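Local coordinates for DUF683-containing protein (Cyanothece, PDB 3CSX) that is a metalloprotein associated with nitrogen fixation in cyanobacteria, whose precise biochemical role remains unknown, at residues K30-K35 with K58-F63. Sequence-based numbering, arbitrary orientation.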
loop_
_atom_site.group_PDB
_atom_site.type_symbol
_atom_site.label_atom_id
_atom_site.label_comp_id
_atom_site.label_asym_id
_atom_site.label_seq_id
_atom_site.Cartn_x
_atom_site.Cartn_y
_atom_site.Cartn_z
ATOM N N LYS B 30 -8.458 13.163 7.244
ATOM C CA LYS B 30 -8.891 12.319 8.327
ATOM C C LYS B 30 -7.676 11.687 8.998
ATOM O O LYS B 30 -7.624 11.550 10.215
ATOM C CB LYS B 30 -9.797 11.199 7.819
ATOM C CG LYS B 30 -11.250 11.602 7.473
ATOM C CD LYS B 30 -11.943 12.297 8.630
ATOM C CE LYS B 30 -12.534 11.306 9.624
ATOM N NZ LYS B 30 -13.409 11.997 10.616
ATOM N N ALA B 31 -6.697 11.332 8.177
ATOM C CA ALA B 31 -5.448 10.735 8.674
ATOM C C ALA B 31 -4.715 11.730 9.540
ATOM O O ALA B 31 -4.273 11.387 10.629
ATOM C CB ALA B 31 -4.569 10.319 7.524
ATOM N N GLY B 32 -4.583 12.962 9.040
ATOM C CA GLY B 32 -4.025 14.062 9.830
ATOM C C GLY B 32 -4.671 14.225 11.187
ATOM O O GLY B 32 -3.990 14.551 12.177
ATOM N N GLN B 33 -5.994 14.005 11.254
ATOM C CA GLN B 33 -6.707 14.110 12.517
ATOM C C GLN B 33 -6.319 13.058 13.495
ATOM O O GLN B 33 -6.172 13.347 14.661
ATOM C CB GLN B 33 -8.233 14.011 12.334
ATOM C CG GLN B 33 -8.835 15.289 11.884
ATOM C CD GLN B 33 -10.137 15.036 11.162
ATOM O OE1 GLN B 33 -10.882 14.103 11.521
ATOM N NE2 GLN B 33 -10.396 15.806 10.126
ATOM N N MET B 34 -6.165 11.823 13.021
ATOM C CA MET B 34 -5.792 10.750 13.866
ATOM C C MET B 34 -4.339 10.921 14.277
ATOM O O MET B 34 -3.999 10.620 15.423
ATOM C CB MET B 34 -6.044 9.381 13.197
ATOM C CG MET B 34 -7.556 9.013 13.111
ATOM S SD MET B 34 -8.290 8.916 14.741
ATOM C CE MET B 34 -7.223 7.815 15.691
ATOM N N LYS B 35 -3.500 11.407 13.351
ATOM C CA LYS B 35 -2.110 11.670 13.700
ATOM C C LYS B 35 -2.069 12.607 14.900
ATOM O O LYS B 35 -1.413 12.313 15.898
ATOM C CB LYS B 35 -1.396 12.309 12.523
ATOM C CG LYS B 35 0.040 12.815 12.819
ATOM C CD LYS B 35 0.611 13.315 11.513
ATOM C CE LYS B 35 1.903 14.126 11.695
ATOM N NZ LYS B 35 1.556 15.545 12.051
ATOM N N LYS B 58 -6.421 2.446 15.390
ATOM C CA LYS B 58 -7.298 3.285 14.584
ATOM C C LYS B 58 -6.461 4.138 13.613
ATOM O O LYS B 58 -6.740 4.270 12.406
ATOM C CB LYS B 58 -8.058 4.163 15.594
ATOM C CG LYS B 58 -9.377 4.812 15.170
ATOM C CD LYS B 58 -10.216 5.057 16.473
ATOM C CE LYS B 58 -9.454 5.969 17.496
ATOM N NZ LYS B 58 -9.432 5.594 18.977
ATOM N N THR B 59 -5.398 4.712 14.169
ATOM C CA THR B 59 -4.469 5.522 13.405
ATOM C C THR B 59 -3.793 4.676 12.321
ATOM O O THR B 59 -3.701 5.084 11.162
ATOM C CB THR B 59 -3.435 6.153 14.344
ATOM O OG1 THR B 59 -4.122 6.948 15.311
ATOM C CG2 THR B 59 -2.483 7.070 13.527
ATOM N N TYR B 60 -3.345 3.488 12.696
ATOM C CA TYR B 60 -2.665 2.605 11.735
ATOM C C TYR B 60 -3.559 2.300 10.538
ATOM O O TYR B 60 -3.137 2.386 9.392
ATOM C CB TYR B 60 -2.224 1.313 12.420
ATOM C CG TYR B 60 -1.876 0.263 11.410
ATOM C CD1 TYR B 60 -0.674 0.325 10.704
ATOM C CD2 TYR B 60 -2.772 -0.784 11.140
ATOM C CE1 TYR B 60 -0.370 -0.628 9.752
ATOM C CE2 TYR B 60 -2.491 -1.728 10.196
ATOM C CZ TYR B 60 -1.276 -1.661 9.512
ATOM O OH TYR B 60 -0.987 -2.616 8.551
ATOM N N GLU B 61 -4.830 1.974 10.812
ATOM C CA GLU B 61 -5.719 1.562 9.770
ATOM C C GLU B 61 -5.972 2.619 8.736
ATOM O O GLU B 61 -5.979 2.328 7.551
ATOM C CB GLU B 61 -7.027 1.049 10.388
ATOM C CG GLU B 61 -6.797 -0.231 11.185
ATOM C CD GLU B 61 -6.159 -1.380 10.388
ATOM O OE1 GLU B 61 -6.213 -1.394 9.134
ATOM O OE2 GLU B 61 -5.602 -2.298 11.041
ATOM N N ILE B 62 -6.169 3.860 9.181
ATOM C CA ILE B 62 -6.369 4.942 8.273
ATOM C C ILE B 62 -5.104 5.224 7.414
ATOM O O ILE B 62 -5.183 5.428 6.209
ATOM C CB ILE B 62 -6.969 6.224 9.005
ATOM C CG1 ILE B 62 -7.401 7.285 7.987
ATOM C CG2 ILE B 62 -6.052 6.820 10.064
ATOM C CD1 ILE B 62 -6.294 7.931 7.279
ATOM N N PHE B 63 -3.940 5.215 8.032
ATOM C CA PHE B 63 -2.709 5.406 7.239
ATOM C C PHE B 63 -2.435 4.267 6.295
ATOM O O PHE B 63 -1.923 4.478 5.179
ATOM C CB PHE B 63 -1.521 5.726 8.155
ATOM C CG PHE B 63 -1.459 7.180 8.550
ATOM C CD1 PHE B 63 -0.853 8.116 7.702
ATOM C CD2 PHE B 63 -2.015 7.623 9.747
ATOM C CE1 PHE B 63 -0.796 9.469 8.060
ATOM C CE2 PHE B 63 -1.990 8.986 10.097
ATOM C CZ PHE B 63 -1.371 9.894 9.265
#
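Helix 14-44 turns back through a short loop into helix 52-77, and near the middle of this helical hairpin the segments K30-K35 and K58-F63 run antiparallel, their axes 9.3 Å apart at an angle of 154°. K30 sits at the margin: its CB points sideways and its amine leads away into solvent, as befits a long cationic chain, with a weak hydrogen bond from K30 NZ to Q33 OE1 at 3.4 Å. A31 comes next and faces I62, their CA atoms 5.9 Å apart; its methyl is small enough to let the backbones draw close. That methyl also lies over the face of the F63 ring, a CH-pi contact with A31 CB 3.9 Å from the ring centroid. One turn on, M34 lies opposite T59, with a CA-CA distance of 5.4 Å. Its flexible chain spreads across the interface: M34 CG rests 4.0 Å from I62 CG2, while M34 CE reaches T59 OG1 at 3.2 Å and K58 CE at 3.4 Å. T59 suits a buried place because its hydroxyl hydrogen-bonds to T55 O within its own helix. K35 lends its aliphatic part, K35 CB lying 4.1 Å from F63 CZ at the ring edge, and sends its amine outward. With no hydrogen bond between the segments, the pairing seen here depends on apolar and van der Waals contact, consistent with a Rop-like helical hairpin.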